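Local atomic coordinates of phosphothreonine lyase ospF (Shigella flexneri, PDB entry 3I0U), a protein that probably removes phosphate irreversibly from phosphothreonine in host signalling kinases by beta-elimination, acting as a secreted type III effector of Shigella. Residues A[84-89]-A[129-134]; A[109-114]-A[135-140]; A[53-58]-A[101-106]; A[62-67]-A[114-119]. All coordinates share one frame; numbering follows the deposited sequence.

Contact 1: residues A[84-89]-A[129-134]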
loop_
_atom_site.group_PDB
_atom_site.type_symbol
_atom_site.label_atom_id
_atom_site.label_comp_id
_atom_site.label_asym_id
_atom_site.label_seq_id
_atom_site.Cartn_x
_atom_site.Cartn_y
_atom_site.Cartn_z
ATOM N N ILE A 84 -1.434 6.240 2.008
ATOM C CA ILE A 84 -0.513 6.707 3.050
ATOM C C ILE A 84 -0.580 8.208 2.948
ATOM O O ILE A 84 -0.446 8.737 1.870
ATOM C CB ILE A 84 0.930 6.259 2.827
ATOM C CG1 ILE A 84 1.011 4.756 2.509
ATOM C CG2 ILE A 84 1.779 6.567 4.053
ATOM C CD1 ILE A 84 2.438 4.278 2.245
ATOM N N SER A 85 -0.809 8.885 4.068
ATOM C CA SER A 85 -0.993 10.346 4.135
ATOM C C SER A 85 0.141 11.052 4.925
ATOM O O SER A 85 0.374 10.774 6.126
ATOM C CB SER A 85 -2.356 10.667 4.764
ATOM O OG SER A 85 -3.441 10.468 3.852
ATOM N N ILE A 86 0.855 11.939 4.217
ATOM C CA ILE A 86 2.034 12.591 4.733
ATOM C C ILE A 86 1.748 14.091 4.671
ATOM O O ILE A 86 0.937 14.528 3.835
ATOM C CB ILE A 86 3.256 12.235 3.866
ATOM C CG1 ILE A 86 3.339 10.718 3.604
ATOM C CG2 ILE A 86 4.570 12.820 4.446
ATOM C CD1 ILE A 86 3.478 9.812 4.869
ATOM N N ALA A 87 2.353 14.880 5.564
ATOM C CA ALA A 87 2.397 16.335 5.372
ATOM C C ALA A 87 3.014 16.736 4.019
ATOM O O ALA A 87 3.963 16.134 3.563
ATOM C CB ALA A 87 3.136 16.991 6.479
ATOM N N ARG A 88 2.459 17.769 3.394
ATOM C CA ARG A 88 2.767 18.097 2.006
ATOM C C ARG A 88 4.267 18.220 1.721
ATOM O O ARG A 88 4.766 17.600 0.818
ATOM C CB ARG A 88 1.995 19.335 1.582
ATOM C CG ARG A 88 2.180 19.696 0.077
ATOM C CD ARG A 88 1.347 20.844 -0.453
ATOM N NE ARG A 88 1.990 22.078 -0.074
ATOM C CZ ARG A 88 3.084 22.637 -0.649
ATOM N NH1 ARG A 88 3.709 22.088 -1.695
ATOM N NH2 ARG A 88 3.571 23.790 -0.166
ATOM N N GLU A 89 4.991 18.928 2.583
ATOM C CA GLU A 89 6.435 19.177 2.424
ATOM C C GLU A 89 7.348 18.009 2.759
ATOM O O GLU A 89 8.542 18.055 2.442
ATOM C CB GLU A 89 6.855 20.406 3.238
ATOM C CG GLU A 89 6.202 21.712 2.781
ATOM C CD GLU A 89 4.699 21.757 3.066
ATOM O OE1 GLU A 89 4.229 21.012 3.964
ATOM O OE2 GLU A 89 3.979 22.506 2.393
ATOM N N GLY A 129 -2.887 15.073 1.530
ATOM C CA GLY A 129 -2.944 13.746 2.163
ATOM C C GLY A 129 -3.089 12.717 1.069
ATOM O O GLY A 129 -3.099 13.078 -0.069
ATOM N N ALA A 130 -3.181 11.433 1.400
ATOM C CA ALA A 130 -3.356 10.353 0.410
ATOM C C ALA A 130 -2.391 10.357 -0.783
ATOM O O ALA A 130 -2.801 10.119 -1.907
ATOM C CB ALA A 130 -4.778 10.327 -0.075
ATOM N N GLN A 131 -1.115 10.630 -0.542
ATOM C CA GLN A 131 -0.156 10.833 -1.636
ATOM C C GLN A 131 0.374 9.502 -2.173
ATOM O O GLN A 131 0.909 9.470 -3.258
ATOM C CB GLN A 131 1.005 11.721 -1.179
ATOM C CG GLN A 131 0.593 13.111 -0.830
ATOM C CD GLN A 131 0.407 13.314 0.623
ATOM O OE1 GLN A 131 0.236 12.338 1.359
ATOM N NE2 GLN A 131 0.411 14.599 1.080
ATOM N N PHE A 132 0.216 8.430 -1.405
ATOM C CA PHE A 132 0.563 7.072 -1.835
ATOM C C PHE A 132 -0.730 6.291 -1.826
ATOM O O PHE A 132 -1.507 6.431 -0.878
ATOM C CB PHE A 132 1.481 6.335 -0.823
ATOM C CG PHE A 132 2.809 7.010 -0.535
ATOM C CD1 PHE A 132 3.992 6.401 -0.926
ATOM C CD2 PHE A 132 2.875 8.224 0.172
ATOM C CE1 PHE A 132 5.251 7.018 -0.643
ATOM C CE2 PHE A 132 4.104 8.870 0.451
ATOM C CZ PHE A 132 5.294 8.279 0.053
ATOM N N THR A 133 -0.953 5.470 -2.857
ATOM C CA THR A 133 -2.066 4.532 -2.912
ATOM C C THR A 133 -1.423 3.198 -3.154
ATOM O O THR A 133 -0.521 3.101 -3.991
ATOM C CB THR A 133 -3.050 4.798 -4.021
ATOM O OG1 THR A 133 -3.471 6.164 -3.963
ATOM C CG2 THR A 133 -4.273 3.920 -3.856
ATOM N N LEU A 134 -1.871 2.200 -2.379
ATOM C CA LEU A 134 -1.386 0.842 -2.412
ATOM C C LEU A 134 -2.523 -0.107 -2.806
ATOM O O LEU A 134 -3.459 -0.289 -2.047
ATOM C CB LEU A 134 -0.852 0.466 -1.020
ATOM C CG LEU A 134 0.638 0.685 -0.676
ATOM C CD1 LEU A 134 1.267 1.957 -1.242
ATOM C CD2 LEU A 134 0.834 0.674 0.778
#

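Contact 2: residues A[109-114]-A[135-140]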
loop_
_atom_site.group_PDB
_atom_site.type_symbol
_atom_site.label_atom_id
_atom_site.label_comp_id
_atom_site.label_asym_id
_atom_site.label_seq_id
_atom_site.Cartn_x
_atom_site.Cartn_y
_atom_site.Cartn_z
ATOM N N ILE A 109 2.544 -5.851 -2.398
ATOM C CA ILE A 109 1.816 -4.869 -3.161
ATOM C C ILE A 109 2.414 -4.847 -4.558
ATOM O O ILE A 109 3.534 -4.412 -4.729
ATOM C CB ILE A 109 1.877 -3.468 -2.450
ATOM C CG1 ILE A 109 1.311 -3.550 -1.024
ATOM C CG2 ILE A 109 1.162 -2.385 -3.203
ATOM C CD1 ILE A 109 -0.156 -4.086 -0.914
ATOM N N ASP A 110 1.679 -5.333 -5.553
ATOM C CA ASP A 110 2.173 -5.372 -6.921
ATOM C C ASP A 110 2.011 -4.072 -7.698
ATOM O O ASP A 110 2.733 -3.858 -8.671
ATOM C CB ASP A 110 1.508 -6.518 -7.669
ATOM C CG ASP A 110 1.974 -7.882 -7.175
ATOM O OD1 ASP A 110 3.180 -8.054 -6.855
ATOM O OD2 ASP A 110 1.138 -8.798 -7.114
ATOM N N LYS A 111 1.076 -3.223 -7.267
ATOM C CA LYS A 111 0.760 -1.938 -7.929
ATOM C C LYS A 111 0.616 -0.820 -6.866
ATOM O O LYS A 111 -0.124 -0.971 -5.883
ATOM C CB LYS A 111 -0.475 -2.068 -8.845
ATOM C CG LYS A 111 -1.035 -0.783 -9.452
ATOM C CD LYS A 111 -2.123 -1.008 -10.568
ATOM C CE LYS A 111 -2.926 0.282 -10.844
ATOM N NZ LYS A 111 -3.191 0.641 -12.323
ATOM N N TRP A 112 1.374 0.266 -7.019
ATOM C CA TRP A 112 1.133 1.468 -6.233
ATOM C C TRP A 112 1.273 2.694 -7.090
ATOM O O TRP A 112 1.730 2.619 -8.248
ATOM C CB TRP A 112 2.010 1.551 -4.990
ATOM C CG TRP A 112 3.474 1.200 -5.175
ATOM C CD1 TRP A 112 4.027 -0.036 -5.120
ATOM C CD2 TRP A 112 4.558 2.109 -5.425
ATOM N NE1 TRP A 112 5.378 0.029 -5.346
ATOM C CE2 TRP A 112 5.745 1.333 -5.504
ATOM C CE3 TRP A 112 4.648 3.506 -5.585
ATOM C CZ2 TRP A 112 7.012 1.900 -5.770
ATOM C CZ3 TRP A 112 5.897 4.063 -5.840
ATOM C CH2 TRP A 112 7.061 3.259 -5.944
ATOM N N LYS A 113 0.851 3.831 -6.548
ATOM C CA LYS A 113 1.160 5.128 -7.185
ATOM C C LYS A 113 1.483 6.193 -6.127
ATOM O O LYS A 113 1.188 6.045 -4.945
ATOM C CB LYS A 113 0.039 5.592 -8.124
ATOM C CG LYS A 113 -1.176 6.068 -7.367
ATOM C CD LYS A 113 -2.465 6.037 -8.216
ATOM C CE LYS A 113 -3.495 6.795 -7.389
ATOM N NZ LYS A 113 -4.625 7.203 -8.228
ATOM N N ILE A 114 2.103 7.269 -6.577
ATOM C CA ILE A 114 2.412 8.391 -5.712
ATOM C C ILE A 114 2.214 9.705 -6.459
ATOM O O ILE A 114 2.586 9.828 -7.637
ATOM C CB ILE A 114 3.824 8.270 -5.081
ATOM C CG1 ILE A 114 4.072 9.421 -4.085
ATOM C CG2 ILE A 114 4.905 8.202 -6.167
ATOM C CD1 ILE A 114 5.362 9.357 -3.330
ATOM N N TYR A 135 -2.440 -0.733 -3.973
ATOM C CA TYR A 135 -3.528 -1.592 -4.457
ATOM C C TYR A 135 -3.316 -3.049 -4.133
ATOM O O TYR A 135 -2.259 -3.617 -4.440
ATOM C CB TYR A 135 -3.700 -1.447 -5.951
ATOM C CG TYR A 135 -4.017 -0.040 -6.387
ATOM C CD1 TYR A 135 -5.352 0.422 -6.422
ATOM C CD2 TYR A 135 -2.996 0.835 -6.765
ATOM C CE1 TYR A 135 -5.651 1.724 -6.812
ATOM C CE2 TYR A 135 -3.295 2.157 -7.202
ATOM C CZ TYR A 135 -4.605 2.576 -7.213
ATOM O OH TYR A 135 -4.875 3.851 -7.605
ATOM N N VAL A 136 -4.321 -3.646 -3.490
ATOM C CA VAL A 136 -4.314 -5.049 -3.147
ATOM C C VAL A 136 -5.036 -5.833 -4.246
ATOM O O VAL A 136 -6.187 -5.534 -4.583
ATOM C CB VAL A 136 -5.024 -5.295 -1.792
ATOM C CG1 VAL A 136 -5.061 -6.760 -1.464
ATOM C CG2 VAL A 136 -4.339 -4.581 -0.689
ATOM N N LYS A 137 -4.349 -6.825 -4.804
ATOM C CA LYS A 137 -4.963 -7.777 -5.721
ATOM C C LYS A 137 -5.113 -9.155 -5.112
ATOM O O LYS A 137 -4.405 -9.530 -4.197
ATOM C CB LYS A 137 -4.265 -7.856 -7.099
ATOM C CG LYS A 137 -3.012 -7.044 -7.322
ATOM C CD LYS A 137 -2.992 -6.470 -8.740
ATOM C CE LYS A 137 -3.713 -5.087 -8.833
ATOM N NZ LYS A 137 -4.408 -4.808 -10.172
ATOM N N SER A 138 -6.028 -9.927 -5.649
ATOM C CA SER A 138 -6.271 -11.246 -5.160
ATOM C C SER A 138 -5.252 -12.195 -5.764
ATOM O O SER A 138 -4.719 -11.911 -6.847
ATOM C CB SER A 138 -7.682 -11.643 -5.566
ATOM O OG SER A 138 -7.731 -11.929 -6.945
ATOM N N ASP A 139 -5.018 -13.318 -5.073
ATOM C CA ASP A 139 -4.064 -14.356 -5.486
ATOM C C ASP A 139 -4.712 -15.729 -5.516
ATOM O O ASP A 139 -4.055 -16.737 -5.763
ATOM C CB ASP A 139 -2.897 -14.406 -4.508
ATOM C CG ASP A 139 -3.335 -14.611 -3.049
ATOM O OD1 ASP A 139 -4.480 -14.281 -2.661
ATOM O OD2 ASP A 139 -2.502 -15.110 -2.274
ATOM N N GLN A 140 -5.996 -15.795 -5.211
ATOM C CA GLN A 140 -6.665 -17.086 -5.204
ATOM C C GLN A 140 -7.780 -17.115 -6.243
ATOM O O GLN A 140 -8.008 -16.143 -6.960
ATOM C CB GLN A 140 -7.127 -17.446 -3.781
ATOM C CG GLN A 140 -5.929 -17.852 -2.854
ATOM C CD GLN A 140 -6.324 -18.673 -1.593
ATOM O OE1 GLN A 140 -7.337 -18.397 -0.946
ATOM N NE2 GLN A 140 -5.503 -19.659 -1.237
#

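Contact 3: residues A[53-58]-A[101-106]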
loop_
_atom_site.group_PDB
_atom_site.type_symbol
_atom_site.label_atom_id
_atom_site.label_comp_id
_atom_site.label_asym_id
_atom_site.label_seq_id
_atom_site.Cartn_x
_atom_site.Cartn_y
_atom_site.Cartn_z
ATOM N N PHE A 53 9.735 -3.475 -10.867
ATOM C CA PHE A 53 8.596 -2.564 -11.026
ATOM C C PHE A 53 8.800 -1.648 -12.225
ATOM O O PHE A 53 9.874 -1.040 -12.363
ATOM C CB PHE A 53 8.409 -1.695 -9.784
ATOM C CG PHE A 53 7.949 -2.442 -8.584
ATOM C CD1 PHE A 53 6.634 -2.376 -8.180
ATOM C CD2 PHE A 53 8.839 -3.198 -7.829
ATOM C CE1 PHE A 53 6.198 -3.088 -7.038
ATOM C CE2 PHE A 53 8.423 -3.901 -6.714
ATOM C CZ PHE A 53 7.105 -3.859 -6.314
ATOM N N GLN A 54 7.783 -1.551 -13.082
ATOM C CA GLN A 54 7.793 -0.563 -14.144
ATOM C C GLN A 54 7.190 0.732 -13.603
ATOM O O GLN A 54 6.134 0.710 -12.950
ATOM C CB GLN A 54 7.040 -1.036 -15.375
ATOM C CG GLN A 54 7.611 -0.518 -16.689
ATOM C CD GLN A 54 6.764 -0.916 -17.885
ATOM O OE1 GLN A 54 5.531 -0.970 -17.799
ATOM N NE2 GLN A 54 7.417 -1.187 -19.011
ATOM N N ILE A 55 7.883 1.840 -13.875
ATOM C CA ILE A 55 7.487 3.167 -13.418
ATOM C C ILE A 55 7.035 4.000 -14.606
ATOM O O ILE A 55 7.759 4.114 -15.589
ATOM C CB ILE A 55 8.652 3.893 -12.707
ATOM C CG1 ILE A 55 9.249 3.038 -11.593
ATOM C CG2 ILE A 55 8.210 5.261 -12.159
ATOM C CD1 ILE A 55 8.506 3.148 -10.284
ATOM N N VAL A 56 5.831 4.559 -14.523
ATOM C CA VAL A 56 5.325 5.469 -15.554
ATOM C C VAL A 56 4.795 6.785 -14.968
ATOM O O VAL A 56 4.141 6.773 -13.910
ATOM C CB VAL A 56 4.273 4.798 -16.493
ATOM C CG1 VAL A 56 4.910 3.704 -17.329
ATOM C CG2 VAL A 56 3.117 4.205 -15.716
ATOM N N ASN A 57 5.108 7.900 -15.630
ATOM C CA ASN A 57 4.564 9.205 -15.273
ATOM C C ASN A 57 4.059 9.867 -16.554
ATOM O O ASN A 57 4.795 10.606 -17.247
ATOM C CB ASN A 57 5.608 10.085 -14.485
ATOM C CG ASN A 57 5.007 11.418 -13.932
ATOM O OD1 ASN A 57 3.789 11.523 -13.766
ATOM N ND2 ASN A 57 5.897 12.384 -13.616
ATOM N N HIS A 58 2.799 9.535 -16.891
ATOM C CA HIS A 58 2.065 10.071 -18.085
ATOM C C HIS A 58 1.404 11.387 -17.672
ATOM O O HIS A 58 0.916 11.539 -16.558
ATOM C CB HIS A 58 1.007 9.030 -18.514
ATOM C CG HIS A 58 0.111 9.443 -19.651
ATOM N ND1 HIS A 58 0.582 9.982 -20.833
ATOM C CD2 HIS A 58 -1.231 9.311 -19.813
ATOM C CE1 HIS A 58 -0.431 10.203 -21.660
ATOM N NE2 HIS A 58 -1.542 9.796 -21.069
ATOM N N LEU A 101 10.948 -0.403 0.931
ATOM C CA LEU A 101 9.861 -1.312 1.208
ATOM C C LEU A 101 8.956 -1.457 0.000
ATOM O O LEU A 101 8.661 -2.584 -0.434
ATOM C CB LEU A 101 9.076 -0.924 2.478
ATOM C CG LEU A 101 9.853 -1.207 3.778
ATOM C CD1 LEU A 101 9.478 -0.226 4.862
ATOM C CD2 LEU A 101 9.745 -2.656 4.289
ATOM N N LEU A 102 8.512 -0.325 -0.537
ATOM C CA LEU A 102 7.733 -0.309 -1.771
ATOM C C LEU A 102 8.397 -1.001 -2.975
ATOM O O LEU A 102 7.693 -1.503 -3.826
ATOM C CB LEU A 102 7.341 1.102 -2.137
ATOM C CG LEU A 102 6.527 1.870 -1.106
ATOM C CD1 LEU A 102 6.656 3.376 -1.336
ATOM C CD2 LEU A 102 5.079 1.422 -1.137
ATOM N N PHE A 103 9.724 -1.068 -3.042
ATOM C CA PHE A 103 10.374 -1.781 -4.154
ATOM C C PHE A 103 10.921 -3.136 -3.745
ATOM O O PHE A 103 11.681 -3.725 -4.483
ATOM C CB PHE A 103 11.517 -0.953 -4.764
ATOM C CG PHE A 103 11.067 0.199 -5.644
ATOM C CD1 PHE A 103 10.683 -0.014 -6.972
ATOM C CD2 PHE A 103 11.055 1.505 -5.151
ATOM C CE1 PHE A 103 10.295 1.054 -7.772
ATOM C CE2 PHE A 103 10.660 2.581 -5.966
ATOM C CZ PHE A 103 10.281 2.347 -7.258
ATOM N N SER A 104 10.539 -3.630 -2.565
ATOM C CA SER A 104 11.114 -4.864 -2.032
ATOM C C SER A 104 10.560 -6.073 -2.770
ATOM O O SER A 104 9.393 -6.078 -3.161
ATOM C CB SER A 104 10.822 -5.000 -0.548
ATOM O OG SER A 104 11.094 -6.350 -0.153
ATOM N N GLU A 105 11.384 -7.088 -2.970
ATOM C CA GLU A 105 10.891 -8.242 -3.705
ATOM C C GLU A 105 9.896 -9.060 -2.868
ATOM O O GLU A 105 9.113 -9.838 -3.424
ATOM C CB GLU A 105 12.016 -9.105 -4.232
ATOM C CG GLU A 105 13.048 -9.479 -3.208
ATOM C CD GLU A 105 14.085 -10.416 -3.795
ATOM O OE1 GLU A 105 14.177 -10.486 -5.044
ATOM O OE2 GLU A 105 14.794 -11.098 -3.025
ATOM N N ASP A 106 9.900 -8.798 -1.553
ATOM C CA ASP A 106 8.982 -9.366 -0.593
ATOM C C ASP A 106 7.683 -8.618 -0.347
ATOM O O ASP A 106 6.784 -9.159 0.331
ATOM C CB ASP A 106 9.673 -9.423 0.728
ATOM C CG ASP A 106 10.837 -10.319 0.708
ATOM O OD1 ASP A 106 10.647 -11.532 0.411
ATOM O OD2 ASP A 106 11.929 -9.795 1.029
#

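Contact 4: residues A[62-67]-A[114-119]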
loop_
_atom_site.group_PDB
_atom_site.type_symbol
_atom_site.label_atom_id
_atom_site.label_comp_id
_atom_site.label_asym_id
_atom_site.label_seq_id
_atom_site.Cartn_x
_atom_site.Cartn_y
_atom_site.Cartn_z
ATOM N N VAL A 62 -1.951 13.093 -12.229
ATOM C CA VAL A 62 -1.029 13.718 -11.312
ATOM C C VAL A 62 -0.144 12.678 -10.582
ATOM O O VAL A 62 0.633 13.038 -9.686
ATOM C CB VAL A 62 -1.797 14.705 -10.342
ATOM C CG1 VAL A 62 -2.690 13.964 -9.359
ATOM C CG2 VAL A 62 -0.830 15.582 -9.561
ATOM N N PHE A 63 -0.231 11.409 -10.998
ATOM C CA PHE A 63 0.453 10.303 -10.290
ATOM C C PHE A 63 1.606 9.676 -11.030
ATOM O O PHE A 63 1.738 9.791 -12.235
ATOM C CB PHE A 63 -0.541 9.215 -9.869
ATOM C CG PHE A 63 -1.617 9.729 -8.971
ATOM C CD1 PHE A 63 -1.355 9.944 -7.612
ATOM C CD2 PHE A 63 -2.883 10.049 -9.493
ATOM C CE1 PHE A 63 -2.331 10.455 -6.764
ATOM C CE2 PHE A 63 -3.876 10.578 -8.667
ATOM C CZ PHE A 63 -3.602 10.775 -7.281
ATOM N N ILE A 64 2.486 9.060 -10.265
ATOM C CA ILE A 64 3.572 8.282 -10.823
ATOM C C ILE A 64 3.257 6.866 -10.402
ATOM O O ILE A 64 3.209 6.587 -9.211
ATOM C CB ILE A 64 4.911 8.702 -10.209
ATOM C CG1 ILE A 64 5.196 10.180 -10.571
ATOM C CG2 ILE A 64 6.034 7.766 -10.724
ATOM C CD1 ILE A 64 6.077 10.823 -9.589
ATOM N N HIS A 65 3.040 5.997 -11.392
ATOM C CA HIS A 65 2.571 4.631 -11.186
ATOM C C HIS A 65 3.724 3.640 -11.124
ATOM O O HIS A 65 4.695 3.767 -11.847
ATOM C CB HIS A 65 1.576 4.224 -12.287
ATOM C CG HIS A 65 0.328 5.037 -12.289
ATOM N ND1 HIS A 65 -0.781 4.683 -11.563
ATOM C CD2 HIS A 65 0.022 6.211 -12.903
ATOM C CE1 HIS A 65 -1.728 5.591 -11.745
ATOM N NE2 HIS A 65 -1.262 6.535 -12.543
ATOM N N ALA A 66 3.599 2.660 -10.242
ATOM C CA ALA A 66 4.565 1.573 -10.155
ATOM C C ALA A 66 3.884 0.231 -10.190
ATOM O O ALA A 66 2.925 -0.007 -9.466
ATOM C CB ALA A 66 5.388 1.680 -8.923
ATOM N N CYS A 67 4.407 -0.653 -11.023
ATOM C CA CYS A 67 3.657 -1.809 -11.450
ATOM C C CYS A 67 4.633 -2.956 -11.687
ATOM O O CYS A 67 5.472 -2.898 -12.578
ATOM C CB CYS A 67 2.883 -1.397 -12.695
ATOM S SG CYS A 67 2.008 -2.662 -13.495
ATOM N N ILE A 114 2.103 7.269 -6.577
ATOM C CA ILE A 114 2.412 8.391 -5.712
ATOM C C ILE A 114 2.214 9.705 -6.459
ATOM O O ILE A 114 2.586 9.828 -7.637
ATOM C CB ILE A 114 3.824 8.270 -5.081
ATOM C CG1 ILE A 114 4.072 9.421 -4.085
ATOM C CG2 ILE A 114 4.905 8.202 -6.167
ATOM C CD1 ILE A 114 5.362 9.357 -3.330
ATOM N N THR A 115 1.570 10.656 -5.792
ATOM C CA THR A 115 1.408 12.029 -6.283
ATOM C C THR A 115 2.743 12.622 -6.658
ATOM O O THR A 115 3.717 12.455 -5.934
ATOM C CB THR A 115 0.749 12.879 -5.196
ATOM O OG1 THR A 115 -0.459 12.230 -4.814
ATOM C CG2 THR A 115 0.376 14.212 -5.677
ATOM N N ASP A 116 2.769 13.273 -7.816
ATOM C CA ASP A 116 3.889 14.037 -8.337
ATOM C C ASP A 116 3.726 15.475 -7.829
ATOM O O ASP A 116 3.108 16.327 -8.499
ATOM C CB ASP A 116 3.879 13.925 -9.879
ATOM C CG ASP A 116 5.020 14.702 -10.589
ATOM O OD1 ASP A 116 5.085 14.556 -11.843
ATOM O OD2 ASP A 116 5.818 15.453 -9.957
ATOM N N MET A 117 4.321 15.739 -6.660
ATOM C CA MET A 117 4.368 17.066 -6.002
ATOM C C MET A 117 4.597 18.308 -6.860
ATOM O O MET A 117 4.352 19.401 -6.371
ATOM C CB MET A 117 5.429 17.094 -4.905
ATOM C CG MET A 117 5.119 16.323 -3.653
ATOM S SD MET A 117 3.353 15.907 -3.562
ATOM C CE MET A 117 2.654 17.276 -2.642
ATOM N N ASN A 118 5.059 18.141 -8.106
ATOM C CA ASN A 118 5.279 19.257 -9.066
ATOM C C ASN A 118 4.078 19.518 -9.954
ATOM O O ASN A 118 3.897 20.603 -10.436
ATOM C CB ASN A 118 6.476 18.969 -9.986
ATOM C CG ASN A 118 7.700 18.479 -9.221
ATOM O OD1 ASN A 118 8.469 19.288 -8.714
ATOM N ND2 ASN A 118 7.871 17.137 -9.116
ATOM N N ARG A 119 3.265 18.497 -10.183
ATOM C CA ARG A 119 2.053 18.632 -10.986
ATOM C C ARG A 119 0.822 19.070 -10.175
ATOM O O ARG A 119 -0.090 19.649 -10.729
ATOM C CB ARG A 119 1.789 17.332 -11.755
ATOM C CG ARG A 119 2.198 17.466 -13.220
ATOM C CD ARG A 119 3.595 16.952 -13.525
ATOM N NE ARG A 119 3.533 15.525 -13.976
ATOM C CZ ARG A 119 3.530 15.132 -15.279
ATOM N NH1 ARG A 119 3.587 16.049 -16.278
ATOM N NH2 ARG A 119 3.472 13.807 -15.587
#

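Contact 1: residues A[84-89]-A[129-134]
Backbone bonds join I84 to F132 and Q131. I84 N donates to F132 O (2.9 Å), while I84 O draws weak, longer bonds from the N-H groups of both Q131 and F132. Side-chain-to-backbone bonds extend the pairing past the end of the strand. S85 OG accepts from A130 N at 2.6 Å. The Q131 amide turns both its polar atoms to I86: OE1 takes the N-H of I86 almost straight (3.0 Å, 169° at the hydrogen), and NE2 gives to I86 O (2.8 Å) from a position tilted out of that carbonyl's plane. A bend at chi2 (98°) turns the end of Q131 to this backbone, which it grips much as a neighbouring strand would. With Q131 and F132 both opposite I84, the arrangement is a classic beta bulge in an antiparallel pair, placed where strand 132-137 begins and strand 80-84 gives way to a loop. The apolar contacts lie on the face carrying I84, F132 and L134. I84 CB meets F132 CB at 3.7 Å, and CD1 of I84 reaches past it to CD2 of L134 (4.2 Å). Further along, I86 CG1 approaches CE2 of the F132 ring obliquely at 3.7 Å. I84 and I86 also pack on helices 91-102 and 147-166, which cover this buried face.

Contact 2: residues A[109-114]-A[135-140]
Y135 sets its ring across the side chains of K111 and K113. Its own N-H donates to K111 O (3.0 Å), one of the backbone bonds between the two antiparallel strands. CB stays beside the same carbonyl, 3.6 Å from K111 O. With CG anti to the carbonyl carbon (chi1 -59°), the ring extends past K111, and the K111 carbonyl carbon lies at its edge, in plane. Y135 CD2 meets CG of K111 at 3.7 Å. The next ring atom is shared between two lysines: K111 CE sits over one face, offset toward the rim, while K113 CD comes to the edge, 4.1 Å from Y135 CE2. At the tip, OH touches the aliphatic CD and CE of K113. The ammonium of K111 continues above the same ring, NZ 5.7 Å from the centroid, at most a weak cation-pi attraction. K137 NZ lies 6.0 Å from K111 NZ, and two like charges so close probably repel mildly. Away from the lysines, I109 CD1 meets V136 CG2 at 4.2 Å, and the D110 carboxylate turns to R68 and to the backbone of Q72 and S73. Strands 111-115 and 132-137 are central neighbours in the antiparallel sheet; I109 and V136 pack on helix 147-166, while W112 reaches the rings of F53 and F103.

Contact 3: residues A[53-58]-A[101-106]
F53 and F103 form an offset edge-to-face pair: the F103 ring turns its edge to the face of the F53 ring, with centroids 5.5 Å apart and planes at 83°. The closest atoms of the pair are F53 CD2 and F103 CD1, at 3.8 Å. I55, two residues along the strand, presses CD1 into the rim of the F103 ring in its plane, 3.6 Å from CZ. F103 is thus held by two side chains of one strand face; with CG anti to the carbonyl carbon (chi1 -75°) its ring swings to them where the helix ends. F53 CZ lies 3.5 Å from L102 O, which approaches obliquely from the same side as F103. The packing thins beyond this point. S104 offers F53 little more than its carbonyl oxygen, 4.3 Å from CE2 at the ring edge, and its hydroxyl serves the loop: OG accepts from D106 N (3.1 Å), an ST turn, and bonds K31 O. E105 is exposed to solvent. W112 of strand 111-115 joins both rings, so the cluster sits between the C-terminal end of helix 91-102 and the sheet, with Y50 of strand 47-50 also against F103.

Contact 4: residues A[62-67]-A[114-119]
The F63 ring turns its edge to the start of segment 114-119, where the carbonyl carbon of I114 lies in its plane, and CG1 of the adjacent V62 covers one face, offset toward the rim. F63 CD1 is 3.5 Å from T115 N, and K113 makes a cation-pi contact with the same ring. The other flat group, the D116 carboxylate, is held mainly by its own turn. N118 ND2 donates end-on to D116 OD2 (2.8 Å), with the oxygen close to the N118 amide plane, while OD1 forms a salt bridge with R119 NE and accepts a hydrogen bond from N57 ND2. D116 CB packs on I64 CD1 at 3.8 Å, and with CG anti to the backbone N (chi1 180°) the carboxylate extends on toward N118 and R119. V62 CG2 and R119 CB meet at 3.8 Å, the two chains running in opposite directions. Between the backbones, I64 N donates to I114 O (2.7 Å), I114 N to I64 O (2.9 Å) and D116 N to V62 O (2.8 Å). F63 and T115 form the intervening non-hydrogen-bonded pair. This is regular antiparallel pairing at one end of strands 63-68 and 111-115, followed by a turn bonded through D116.

Overall arrangement
All four contacts belong to one antiparallel sheet and the helices packed on it. Contacts 1 and 2 share strand 132-137, contacts 2 and 4 share strand 111-115 and residue I114, and contact 3 starts from strand 53-56, the neighbour of 63-68. Contact centres lie between about 11 Å (1 and 4, 2 and 3) and about 17 Å (1 and 2) apart. Along the chain, contact 3 closes before contact 2 opens; every other pair interleaves. Direct bonds link them, such as Q131 O with T115 N. Strands distant in sequence are thereby joined side by side, with helix 91-102 packing on contact 1 and ending in contact 3, in a single compact domain.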